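Local coordinates for protein BugD (Bordetella pertussis Tohama I, PDB 2F5X) that binds aspartic acid in the periplasm of the bacterium and probably delivers it to a transporter of the tripartite tricarboxylate family, at residues A[86-91]-A[147-153]; A[104-108]-A[255-259]; A[109-113]-A[235-239]; A[157-162]-A[230-235]; A[238-242]-A[289-293]. All coordinates share one frame; numbering follows the deposited sequence.

Contact 1 of 5, residues A[86-91]-A[147-153]. With ASP (aspartic acid), chain D.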
# COMPACT_ATOMS: atom_id res chain seq x y z
N THR A 86 4.28 9.51 0.35
CA THR A 86 5.33 9.57 1.38
C THR A 86 6.72 9.76 0.78
O THR A 86 7.54 10.48 1.34
CB THR A 86 5.36 8.32 2.30
OG1 THR A 86 5.60 7.14 1.50
CG2 THR A 86 3.99 8.09 2.97
N ALA A 87 6.97 9.11 -0.36
CA ALA A 87 8.31 9.13 -0.97
C ALA A 87 8.90 10.53 -1.19
O ALA A 87 10.10 10.71 -0.97
CB ALA A 87 8.33 8.30 -2.27
N PRO A 88 8.10 11.52 -1.61
CA PRO A 88 8.63 12.88 -1.78
C PRO A 88 9.19 13.51 -0.51
O PRO A 88 9.97 14.46 -0.62
CB PRO A 88 7.42 13.66 -2.30
CG PRO A 88 6.57 12.61 -2.97
CD PRO A 88 6.69 11.43 -2.04
N SER A 89 8.83 12.99 0.67
CA SER A 89 9.39 13.48 1.93
C SER A 89 10.53 12.60 2.43
O SER A 89 11.12 12.88 3.48
CB SER A 89 8.30 13.57 3.01
OG SER A 89 7.30 14.48 2.61
N LEU A 90 10.83 11.54 1.69
CA LEU A 90 11.78 10.53 2.16
C LEU A 90 13.02 10.45 1.29
O LEU A 90 14.06 9.94 1.72
CB LEU A 90 11.10 9.15 2.20
CG LEU A 90 9.99 9.03 3.25
CD1 LEU A 90 9.14 7.76 2.99
CD2 LEU A 90 10.57 9.04 4.67
N TYR A 91 12.90 10.93 0.06
CA TYR A 91 14.00 10.96 -0.89
C TYR A 91 14.22 12.37 -1.38
O TYR A 91 13.26 13.08 -1.71
CB TYR A 91 13.68 10.08 -2.11
CG TYR A 91 13.58 8.61 -1.81
CD1 TYR A 91 14.72 7.81 -1.80
CD2 TYR A 91 12.35 8.01 -1.55
CE1 TYR A 91 14.64 6.45 -1.55
CE2 TYR A 91 12.25 6.65 -1.28
CZ TYR A 91 13.41 5.88 -1.28
OH TYR A 91 13.35 4.54 -1.03
N ILE A 147 12.04 2.05 1.99
CA ILE A 147 11.66 3.43 2.33
C ILE A 147 10.68 3.94 1.27
O ILE A 147 10.96 3.89 0.06
CB ILE A 147 12.93 4.33 2.40
CG1 ILE A 147 13.81 3.91 3.59
CG2 ILE A 147 12.54 5.81 2.51
CD1 ILE A 147 15.21 4.46 3.54
N GLY A 148 9.51 4.39 1.72
CA GLY A 148 8.44 4.77 0.79
C GLY A 148 7.27 3.80 0.75
O GLY A 148 6.22 4.13 0.21
N ALA A 149 7.44 2.60 1.31
CA ALA A 149 6.38 1.58 1.28
C ALA A 149 5.32 1.85 2.35
O ALA A 149 5.55 2.63 3.28
CB ALA A 149 6.99 0.18 1.47
N ALA A 150 4.18 1.18 2.23
CA ALA A 150 3.12 1.23 3.24
C ALA A 150 3.65 0.63 4.55
O ALA A 150 3.46 1.19 5.63
CB ALA A 150 1.89 0.46 2.77
N SER A 151 4.33 -0.50 4.42
CA SER A 151 4.91 -1.18 5.57
C SER A 151 6.02 -0.35 6.20
O SER A 151 6.30 -0.47 7.39
CB SER A 151 5.44 -2.57 5.18
OG SER A 151 6.31 -2.49 4.06
N HIS A 152 6.66 0.51 5.40
CA HIS A 152 7.67 1.43 5.92
C HIS A 152 7.03 2.54 6.76
O HIS A 152 7.50 2.84 7.86
CB HIS A 152 8.51 2.04 4.80
CG HIS A 152 9.36 3.19 5.24
ND1 HIS A 152 9.05 4.50 4.96
CD2 HIS A 152 10.50 3.23 5.97
CE1 HIS A 152 9.95 5.30 5.50
NE2 HIS A 152 10.85 4.55 6.13
N LEU A 153 5.96 3.15 6.23
CA LEU A 153 5.23 4.19 6.95
C LEU A 153 4.71 3.66 8.29
O LEU A 153 4.95 4.25 9.34
CB LEU A 153 4.07 4.73 6.09
CG LEU A 153 3.03 5.61 6.82
CD1 LEU A 153 3.69 6.89 7.37
CD2 LEU A 153 1.89 5.95 5.90
N ASP D . 1.99 -2.55 -1.12
CA ASP D . 3.36 -3.16 -1.17
C ASP D . 3.37 -4.45 -1.96
O ASP D . 4.25 -5.31 -1.77
CB ASP D . 3.88 -3.41 0.24
CG ASP D . 4.12 -2.13 1.01
OD1 ASP D . 4.33 -2.23 2.24
OD2 ASP D . 4.12 -1.01 0.45
OXT ASP D . 2.48 -4.63 -2.80
O HOH W 1 6.56 5.27 3.46

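Contact 2 of 5, residues A[104-108]-A[255-259]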
# COMPACT_ATOMS: atom_id res chain seq x y z
N PRO A 104 -3.63 12.16 -13.28
CA PRO A 104 -4.34 11.25 -12.37
C PRO A 104 -5.60 10.70 -13.03
O PRO A 104 -6.26 11.43 -13.79
CB PRO A 104 -4.70 12.14 -11.16
CG PRO A 104 -4.63 13.55 -11.67
CD PRO A 104 -3.65 13.56 -12.82
N ILE A 105 -5.89 9.41 -12.80
CA ILE A 105 -7.11 8.79 -13.31
C ILE A 105 -8.17 8.72 -12.21
O ILE A 105 -9.30 9.17 -12.41
CB ILE A 105 -6.83 7.37 -13.90
CG1 ILE A 105 -5.72 7.41 -14.97
CG2 ILE A 105 -8.12 6.74 -14.47
CD1 ILE A 105 -5.91 8.47 -16.08
N GLY A 106 -7.82 8.14 -11.06
CA GLY A 106 -8.75 8.11 -9.95
C GLY A 106 -8.28 7.28 -8.78
O GLY A 106 -7.28 6.55 -8.87
N LEU A 107 -9.00 7.39 -7.67
CA LEU A 107 -8.79 6.53 -6.52
C LEU A 107 -9.37 5.14 -6.79
O LEU A 107 -10.19 4.96 -7.70
CB LEU A 107 -9.37 7.15 -5.25
CG LEU A 107 -8.51 8.32 -4.73
CD1 LEU A 107 -9.31 9.28 -3.85
CD2 LEU A 107 -7.26 7.80 -3.98
N VAL A 108 -8.93 4.16 -6.01
CA VAL A 108 -9.21 2.75 -6.29
C VAL A 108 -9.76 2.05 -5.04
O VAL A 108 -10.95 1.72 -4.97
CB VAL A 108 -7.92 2.04 -6.82
CG1 VAL A 108 -8.16 0.56 -7.08
CG2 VAL A 108 -7.40 2.74 -8.09
N LEU A 255 -9.79 5.75 -19.71
CA LEU A 255 -9.26 5.11 -18.51
C LEU A 255 -10.13 5.38 -17.29
O LEU A 255 -10.35 4.48 -16.49
CB LEU A 255 -7.80 5.52 -18.27
CG LEU A 255 -6.77 4.86 -19.21
CD1 LEU A 255 -5.43 5.62 -19.19
CD2 LEU A 255 -6.54 3.37 -18.88
N VAL A 256 -10.64 6.61 -17.14
CA VAL A 256 -11.54 6.93 -16.03
C VAL A 256 -12.81 6.08 -16.09
O VAL A 256 -13.23 5.49 -15.09
CB VAL A 256 -11.88 8.45 -15.99
CG1 VAL A 256 -12.96 8.74 -14.97
CG2 VAL A 256 -10.64 9.26 -15.64
N LYS A 257 -13.41 6.00 -17.27
CA LYS A 257 -14.64 5.22 -17.44
C LYS A 257 -14.41 3.74 -17.12
O LYS A 257 -15.26 3.10 -16.49
CB LYS A 257 -15.17 5.36 -18.87
CG LYS A 257 -15.87 6.68 -19.09
CD LYS A 257 -16.05 6.94 -20.57
CE LYS A 257 -17.24 6.20 -21.11
NZ LYS A 257 -17.53 6.64 -22.51
N SER A 258 -13.26 3.22 -17.55
CA SER A 258 -12.92 1.82 -17.34
C SER A 258 -12.63 1.55 -15.87
O SER A 258 -13.06 0.53 -15.34
CB SER A 258 -11.72 1.42 -18.21
OG SER A 258 -12.00 1.65 -19.58
N LEU A 259 -11.92 2.46 -15.22
CA LEU A 259 -11.67 2.34 -13.78
C LEU A 259 -12.99 2.35 -13.00
O LEU A 259 -13.20 1.51 -12.13
CB LEU A 259 -10.73 3.45 -13.28
CG LEU A 259 -10.50 3.50 -11.76
CD1 LEU A 259 -9.84 2.21 -11.23
CD2 LEU A 259 -9.69 4.72 -11.36

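Contact 3 of 5, residues A[109-113]-A[235-239]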
# COMPACT_ATOMS: atom_id res chain seq x y z
N VAL A 109 -8.90 1.85 -4.04
CA VAL A 109 -9.29 1.20 -2.79
C VAL A 109 -8.58 1.87 -1.61
O VAL A 109 -7.60 2.58 -1.80
CB VAL A 109 -8.93 -0.34 -2.76
CG1 VAL A 109 -9.77 -1.13 -3.75
CG2 VAL A 109 -7.42 -0.57 -3.01
N ASP A 110 -9.08 1.63 -0.41
CA ASP A 110 -8.42 2.05 0.83
C ASP A 110 -8.27 0.80 1.70
O ASP A 110 -9.26 0.15 2.06
CB ASP A 110 -9.28 3.13 1.51
CG ASP A 110 -8.61 3.74 2.73
OD1 ASP A 110 -7.44 3.45 3.02
OD2 ASP A 110 -9.23 4.54 3.46
N VAL A 111 -7.02 0.45 2.02
CA VAL A 111 -6.70 -0.83 2.68
C VAL A 111 -6.12 -0.61 4.06
O VAL A 111 -5.14 0.12 4.21
CB VAL A 111 -5.70 -1.66 1.81
CG1 VAL A 111 -5.51 -3.09 2.37
CG2 VAL A 111 -6.18 -1.71 0.35
N PRO A 112 -6.69 -1.25 5.08
CA PRO A 112 -6.15 -1.13 6.44
C PRO A 112 -4.94 -2.04 6.63
O PRO A 112 -4.68 -2.92 5.80
CB PRO A 112 -7.32 -1.58 7.32
CG PRO A 112 -8.07 -2.58 6.47
CD PRO A 112 -7.87 -2.13 5.03
N MSE A 113 -4.20 -1.81 7.70
CA MSE A 113 -3.03 -2.63 8.00
C MSE A 113 -3.16 -3.42 9.31
O MSE A 113 -3.95 -3.06 10.19
CB MSE A 113 -1.77 -1.77 7.95
CG MSE A 113 -1.62 -1.05 6.60
SE MSE A 113 -0.03 0.00 6.54
CE MSE A 113 1.24 -1.50 6.27
N VAL A 235 -3.77 4.38 9.95
CA VAL A 235 -3.17 4.26 8.62
C VAL A 235 -4.12 3.54 7.70
O VAL A 235 -4.44 2.37 7.92
CB VAL A 235 -1.85 3.44 8.62
CG1 VAL A 235 -1.16 3.55 7.25
CG2 VAL A 235 -0.91 3.87 9.72
N GLY A 236 -4.55 4.25 6.66
CA GLY A 236 -5.32 3.65 5.58
C GLY A 236 -4.56 3.80 4.28
O GLY A 236 -4.26 4.93 3.84
N ILE A 237 -4.25 2.67 3.66
CA ILE A 237 -3.42 2.71 2.45
C ILE A 237 -4.33 2.84 1.23
O ILE A 237 -4.79 1.85 0.66
CB ILE A 237 -2.50 1.47 2.41
CG1 ILE A 237 -1.58 1.45 3.64
CG2 ILE A 237 -1.66 1.44 1.11
CD1 ILE A 237 -0.68 2.69 3.83
N TRP A 238 -4.62 4.09 0.87
CA TRP A 238 -5.37 4.35 -0.35
C TRP A 238 -4.49 4.01 -1.54
O TRP A 238 -3.25 4.05 -1.45
CB TRP A 238 -5.86 5.80 -0.42
CG TRP A 238 -4.76 6.83 -0.26
CD1 TRP A 238 -4.36 7.43 0.91
CD2 TRP A 238 -3.94 7.38 -1.30
NE1 TRP A 238 -3.33 8.31 0.65
CE2 TRP A 238 -3.06 8.31 -0.69
CE3 TRP A 238 -3.87 7.19 -2.69
CZ2 TRP A 238 -2.11 9.04 -1.43
CZ3 TRP A 238 -2.92 7.92 -3.43
CH2 TRP A 238 -2.06 8.83 -2.79
N HIS A 239 -5.14 3.64 -2.64
CA HIS A 239 -4.47 3.31 -3.89
C HIS A 239 -5.06 4.22 -4.98
O HIS A 239 -6.26 4.52 -4.97
CB HIS A 239 -4.75 1.86 -4.29
CG HIS A 239 -3.95 0.83 -3.54
ND1 HIS A 239 -3.98 0.71 -2.16
CD2 HIS A 239 -3.13 -0.15 -3.98
CE1 HIS A 239 -3.19 -0.28 -1.79
NE2 HIS A 239 -2.67 -0.82 -2.88

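Contact 4 of 5, residues A[157-162]-A[230-235]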
# COMPACT_ATOMS: atom_id res chain seq x y z
N MSE A 157 5.89 4.51 12.21
CA MSE A 157 4.94 4.93 13.23
C MSE A 157 5.00 3.99 14.44
O MSE A 157 4.93 4.43 15.59
CB MSE A 157 3.53 5.00 12.65
CG MSE A 157 3.38 6.15 11.67
SE MSE A 157 1.70 6.04 10.72
CE MSE A 157 0.49 6.08 12.27
N LEU A 158 5.16 2.70 14.17
CA LEU A 158 5.19 1.71 15.23
C LEU A 158 6.42 1.88 16.13
O LEU A 158 6.29 1.95 17.35
CB LEU A 158 5.13 0.29 14.65
CG LEU A 158 5.17 -0.86 15.68
CD1 LEU A 158 3.94 -0.83 16.61
CD2 LEU A 158 5.27 -2.21 14.97
N VAL A 159 7.61 1.99 15.54
CA VAL A 159 8.82 2.13 16.36
C VAL A 159 8.84 3.46 17.10
O VAL A 159 9.31 3.55 18.24
CB VAL A 159 10.14 1.88 15.58
CG1 VAL A 159 10.14 0.49 14.96
CG2 VAL A 159 10.40 2.97 14.51
N GLU A 160 8.28 4.49 16.48
CA GLU A 160 8.16 5.78 17.16
C GLU A 160 7.23 5.71 18.37
O GLU A 160 7.55 6.23 19.44
CB GLU A 160 7.72 6.87 16.17
CG GLU A 160 8.82 7.24 15.17
CD GLU A 160 9.94 8.07 15.77
OE1 GLU A 160 9.72 8.79 16.77
OE2 GLU A 160 11.07 8.00 15.24
N ALA A 161 6.08 5.05 18.20
CA ALA A 161 5.12 4.88 19.28
C ALA A 161 5.67 4.05 20.43
O ALA A 161 5.36 4.33 21.59
CB ALA A 161 3.83 4.26 18.75
N LEU A 162 6.50 3.06 20.11
CA LEU A 162 7.12 2.21 21.13
C LEU A 162 8.42 2.78 21.70
O LEU A 162 8.94 2.28 22.71
CB LEU A 162 7.37 0.81 20.58
CG LEU A 162 6.15 -0.00 20.11
CD1 LEU A 162 6.62 -1.30 19.49
CD2 LEU A 162 5.18 -0.26 21.25
N TYR A 230 -2.83 3.97 21.60
CA TYR A 230 -2.04 4.75 20.64
C TYR A 230 -2.94 5.72 19.89
O TYR A 230 -3.33 5.49 18.75
CB TYR A 230 -1.25 3.81 19.70
CG TYR A 230 -0.41 2.80 20.46
CD1 TYR A 230 0.87 3.13 20.93
CD2 TYR A 230 -0.90 1.52 20.74
CE1 TYR A 230 1.63 2.22 21.66
CE2 TYR A 230 -0.14 0.61 21.46
CZ TYR A 230 1.12 0.96 21.91
OH TYR A 230 1.86 0.05 22.63
N LYS A 231 -3.29 6.81 20.57
CA LYS A 231 -4.22 7.81 20.04
C LYS A 231 -3.72 8.36 18.70
O LYS A 231 -2.56 8.76 18.58
CB LYS A 231 -4.40 8.94 21.07
CG LYS A 231 -5.28 10.10 20.60
CD LYS A 231 -4.99 11.37 21.41
CE LYS A 231 -6.27 11.94 21.99
NZ LYS A 231 -6.14 12.27 23.44
N GLY A 232 -4.60 8.35 17.70
CA GLY A 232 -4.27 8.85 16.37
C GLY A 232 -3.42 7.94 15.50
O GLY A 232 -3.02 8.34 14.38
N PHE A 233 -3.13 6.74 15.98
CA PHE A 233 -2.40 5.76 15.18
C PHE A 233 -3.36 5.18 14.16
O PHE A 233 -3.96 4.12 14.38
CB PHE A 233 -1.80 4.66 16.06
CG PHE A 233 -0.70 3.88 15.39
CD1 PHE A 233 0.60 3.97 15.85
CD2 PHE A 233 -0.97 3.05 14.30
CE1 PHE A 233 1.63 3.24 15.25
CE2 PHE A 233 0.05 2.32 13.68
CZ PHE A 233 1.35 2.42 14.16
N GLU A 234 -3.50 5.88 13.04
CA GLU A 234 -4.43 5.49 11.99
C GLU A 234 -3.70 5.50 10.67
O GLU A 234 -3.03 6.49 10.33
CB GLU A 234 -5.63 6.45 11.96
CG GLU A 234 -6.63 6.23 13.08
CD GLU A 234 -7.19 7.53 13.66
OE1 GLU A 234 -7.22 8.55 12.93
OE2 GLU A 234 -7.61 7.53 14.84
N VAL A 235 -3.77 4.38 9.95
CA VAL A 235 -3.17 4.26 8.62
C VAL A 235 -4.12 3.54 7.70
O VAL A 235 -4.44 2.37 7.92
CB VAL A 235 -1.85 3.44 8.62
CG1 VAL A 235 -1.16 3.55 7.25
CG2 VAL A 235 -0.91 3.87 9.72

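Contact 5 of 5, residues A[238-242]-A[289-293]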
# COMPACT_ATOMS: atom_id res chain seq x y z
N TRP A 238 -4.62 4.09 0.87
CA TRP A 238 -5.37 4.35 -0.35
C TRP A 238 -4.49 4.01 -1.54
O TRP A 238 -3.25 4.05 -1.45
CB TRP A 238 -5.86 5.80 -0.42
CG TRP A 238 -4.76 6.83 -0.26
CD1 TRP A 238 -4.36 7.43 0.91
CD2 TRP A 238 -3.94 7.38 -1.30
NE1 TRP A 238 -3.33 8.31 0.65
CE2 TRP A 238 -3.06 8.31 -0.69
CE3 TRP A 238 -3.87 7.19 -2.69
CZ2 TRP A 238 -2.11 9.04 -1.43
CZ3 TRP A 238 -2.92 7.92 -3.43
CH2 TRP A 238 -2.06 8.83 -2.79
N HIS A 239 -5.14 3.64 -2.64
CA HIS A 239 -4.47 3.31 -3.89
C HIS A 239 -5.06 4.22 -4.98
O HIS A 239 -6.26 4.52 -4.97
CB HIS A 239 -4.75 1.86 -4.29
CG HIS A 239 -3.95 0.83 -3.54
ND1 HIS A 239 -3.98 0.71 -2.16
CD2 HIS A 239 -3.13 -0.15 -3.98
CE1 HIS A 239 -3.19 -0.28 -1.79
NE2 HIS A 239 -2.67 -0.82 -2.88
N GLY A 240 -4.20 4.63 -5.92
CA GLY A 240 -4.61 5.44 -7.05
C GLY A 240 -4.13 4.85 -8.37
O GLY A 240 -3.27 3.97 -8.39
N MSE A 241 -4.69 5.35 -9.46
CA MSE A 241 -4.26 4.97 -10.79
C MSE A 241 -3.89 6.24 -11.54
O MSE A 241 -4.63 7.22 -11.49
CB MSE A 241 -5.38 4.22 -11.52
CG MSE A 241 -5.03 3.85 -12.95
SE MSE A 241 -6.48 2.87 -13.76
CE MSE A 241 -6.31 1.32 -12.79
N TRP A 242 -2.74 6.23 -12.20
CA TRP A 242 -2.22 7.40 -12.92
C TRP A 242 -1.74 7.01 -14.32
O TRP A 242 -1.31 5.87 -14.54
CB TRP A 242 -1.01 7.96 -12.19
CG TRP A 242 -1.20 8.63 -10.84
CD1 TRP A 242 -1.30 9.97 -10.60
CD2 TRP A 242 -1.17 7.99 -9.56
NE1 TRP A 242 -1.38 10.21 -9.24
CE2 TRP A 242 -1.29 9.01 -8.58
CE3 TRP A 242 -1.06 6.66 -9.13
CZ2 TRP A 242 -1.32 8.74 -7.20
CZ3 TRP A 242 -1.08 6.39 -7.75
CH2 TRP A 242 -1.22 7.43 -6.81
N LEU A 289 -8.41 12.04 -6.92
CA LEU A 289 -7.04 11.57 -6.72
C LEU A 289 -6.08 12.75 -6.53
O LEU A 289 -5.22 12.72 -5.65
CB LEU A 289 -6.60 10.64 -7.85
CG LEU A 289 -5.16 10.10 -7.76
CD1 LEU A 289 -4.94 9.38 -6.43
CD2 LEU A 289 -4.87 9.17 -8.93
N GLN A 290 -6.25 13.80 -7.34
CA GLN A 290 -5.39 14.99 -7.24
C GLN A 290 -5.52 15.59 -5.83
O GLN A 290 -4.52 15.93 -5.20
CB GLN A 290 -5.76 16.01 -8.33
CG GLN A 290 -5.05 17.36 -8.22
CD GLN A 290 -5.55 18.37 -9.25
OE1 GLN A 290 -6.75 18.43 -9.54
NE2 GLN A 290 -4.63 19.16 -9.81
N ALA A 291 -6.76 15.69 -5.34
CA ALA A 291 -7.04 16.25 -4.01
C ALA A 291 -6.42 15.39 -2.91
O ALA A 291 -5.88 15.92 -1.93
CB ALA A 291 -8.54 16.39 -3.79
N LYS A 292 -6.50 14.08 -3.08
CA LYS A 292 -5.91 13.15 -2.11
C LYS A 292 -4.40 13.35 -2.00
O LYS A 292 -3.87 13.47 -0.90
CB LYS A 292 -6.24 11.69 -2.48
CG LYS A 292 -5.72 10.65 -1.45
CD LYS A 292 -6.42 10.77 -0.09
CE LYS A 292 -7.88 10.35 -0.14
NZ LYS A 292 -8.55 10.54 1.19
N VAL A 293 -3.72 13.39 -3.15
CA VAL A 293 -2.27 13.62 -3.17
C VAL A 293 -1.91 14.98 -2.55
O VAL A 293 -0.96 15.08 -1.75
CB VAL A 293 -1.68 13.49 -4.60
CG1 VAL A 293 -0.19 13.90 -4.64
CG2 VAL A 293 -1.86 12.06 -5.12

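Contact 1 of 5, residues A[86-91]-A[147-153]
A single water joins Thr86 to segment 147-153, held by three protein atoms at once. It lies 2.9 Å from Thr86 OG1 and donates to Ala149 O at 2.8 Å. The third partner, His152 ND1 at 3.0 Å, meets it in the plane of the imidazole. The threonine hydroxyl reaches the water because chi1 of 60° sets OG1 between the backbone N and the carbonyl carbon; the same oxygen also bonds to Gly83 O. Beside the water, Leu90 sends CD1 obliquely against His152 CE1 (3.6 Å), while its CB rests on Ile147 CG2. Tyr91 contributes the direct polar link: its OH donates to Ile147 O over 2.7 Å, the hydroxyl tilted 34° from the carbonyl plane. Gly148 suits the tight bend that follows, having a positive phi of 107°. Beyond it Ala149 sits at the N-cap position of helix 150-162, whose first amides hold the side-chain carboxylate of the bound aspartic acid: Ala150 N to OD2 and Ser151 N to OD1, both 2.8 Å, with Ser151 OG adding a second bond to OD1. A carboxylate received at a helix N-terminus, where the helix dipole probably favours the charge, marks this as one wall of the binding pocket.

Contact 2 of 5, residues A[104-108]-A[255-259]
Leu259 has its CG trans to the backbone N (chi1 175°), which carries both methyls across to strand 104-108, and Ile105 answers with CG2 in the corresponding position on its own backbone, aimed into the helix. Ile105 CG2 settles against the helix backbone, 3.7 Å from Leu255 C and Val256 N, and 3.8 Å from Val256 CG2. A beta-branched residue fits well here, since a second branch is still available: Ile105 CD1 lies against Leu255 CB at 4.1 Å. The strand carries a classic beta bulge at this point, where Ile105 and Gly106 both face Met241 of the adjacent antiparallel strand 236-244. The helix runs almost parallel to the strand, 12° between their directions with the axes 7.9 Å apart, in an alpha/beta layer packing. Gly106, lacking a side chain, lets Leu259 CD2 approach its CA to 3.8 Å. The same methyl lies near Leu107 O, a buried carbonyl oxygen for which the model offers no hydrogen-bonding partner. Farther along, Leu259 CD1 meets Val108 CG2 at 4.0 Å, the two side chains crossing at about a right angle. Val108 also touches Leu38 of helix 30-46, and Leu259 reaches Met241, while Leu107, on the other side of the strand, touches Ala288 and Leu289 of helix 286-306.

Contact 3 of 5, residues A[109-113]-A[235-239]
This is an antiparallel beta pairing at the middle of the protein, where strand 102-117 runs beside strand 236-244. Val111 and Ile237 form the hydrogen-bonded pair: Ile237 N donates to Val111 O at 2.8 Å, and Val111 N returns a bond to Ile237 O at 3.0 Å. A third rung joins His239 N to Val109 O (2.8 Å). Asp110 and Trp238 make the adjoining non-hydrogen-bonded pair. The carboxylate of Asp110 turns over Gly236, with OD1 3.2 Å from Gly236 C, a place where the small residue fits. Beside Ile237, Met113 and Val235 supply apolar contacts. Selenomethionine Met113, with chi1 of -56° and an extended chi2, lays SE 3.6 Å from Ile237 CG1 and 3.8 Å from Val235 CG1. The His239 ring meets Val109 CG2 and Val111 CG2 obliquely. Its ND1 donates to Ile237 O at 3.1 Å with that oxygen in the ring plane, so Ile237 O is gripped from opposite faces of its carbonyl plane by Val111 N and His239 ND1. The imidazole is held in rotation by its own two bonds, ND1 to Ile237 O and NE2 to Thr31 OG1, itself a ligand-binding group; His239 thus acts as a second-shell residue behind the aspartic acid.

Contact 4 of 5, residues A[157-162]-A[230-235]
The ring of Phe233 receives the selenomethionine Met157 in a Met-aromatic contact, by which the turn before strand 236-244 is packed onto helix 150-162. The terminal methyl covers one face: Met157 CE stands 3.9 Å from the Phe233 ring centroid and only 8° off the normal, a CH-pi approach over the middle of the ring. SE is farther up, above the same face at a distance. A bend at chi3 (58°) swings CE down onto the ring, leaving Met157 SE to meet Val235 CG2 tip to tip at 3.5 Å. A long, flexible and polarisable side chain suits this double role of covering an aromatic face and packing against a branched valine. Phe233 in turn presses toward the helix, its CE1 3.7 Å from Met157 CB, with Leu158 N and Ala161 CB near the ring plane at its edge. Ala161 is small enough for both aromatic rings to come close, and its CB lies 3.8 Å from Tyr230 CD1.

What sets the two rings is a type II beta turn from Tyr230 to Phe233, closed by Phe233 N bonding to Tyr230 O, with Gly232 taking the positive phi (78°) that such a turn needs. Farther out, Phe233 also touches Cys154 and Met225, whereas Tyr230 lies against Ala130 of helix 126-136, a helix that Leu162 touches as well. At the far end of the contact Leu162 CD2 approaches Tyr230 OH to 3.6 Å, oblique to the ring.

Contact 5 of 5, residues A[238-242]-A[289-293]
Helix 286-306 packs across one face of the central sheet, and the strand 236-244 offers it two tryptophans, Trp238 and Trp242, with Gly240 between them. Leu289 packs between them with both methyls. Its CD2 lies over the face of the Trp242 five-membered ring, 3.7 Å from the centroid and 15° off the normal, offset toward the rim. Leu289 CD1 sits between the indoles, 3.8 Å from Trp242 CZ2 and 3.9 Å from Trp238 CZ3, and is 4.0 Å from Gly240 CA, a close approach that the bare glycine permits. CD2 also comes near Met241 O. One turn on, Lys292 slides past Trp238 in the opposite direction. With chi1 at -177°, its CG lies over the indole face, 3.8 Å from the five-membered ring centroid; bends at chi2 and chi3 lay CD beside NE1 and CD1, while NZ is too far for more than a weak cation-pi attraction. Val293 CG2 reaches both indoles, 4.0 Å from Trp238 CH2 and from Trp242 CZ2, in the latter case at the ring edge. Trp238 NE1 is hydrogen-bonded to Gln296 OE1 on the same helix. Around this layer, Trp242 stacks on Phe84, Leu289 also packs on Pro104 and Leu107 of strand 102-117, and Met241, directed away from helix 286-306, touches Leu38 and Met42 of helix 30-46.

Strands 102-117 and 236-244 connect contacts 2, 3 and 5. Contact 3 pairs them, while contacts 2 and 5 place helices 249-263 and 286-306 against them; the centres of contacts 2 and 5 lie about 10 Å apart. These two meet through the bulge, where Ile105 N and Gly106 O probably bond to Met241 O and N. Contact 3 lies nearest the chain centre, about 6 Å away, and touches contact 1 where Met113 CE packs on Ala150 O at 3.5 Å, at the ligand-binding helix start. That helix, 150-162, runs on into contact 4, which shares Val235 with contact 3. The side chain of Val235 is about 9 Å from the aspartic acid, against about 5 Å for Met113 and about 11 Å for Trp238.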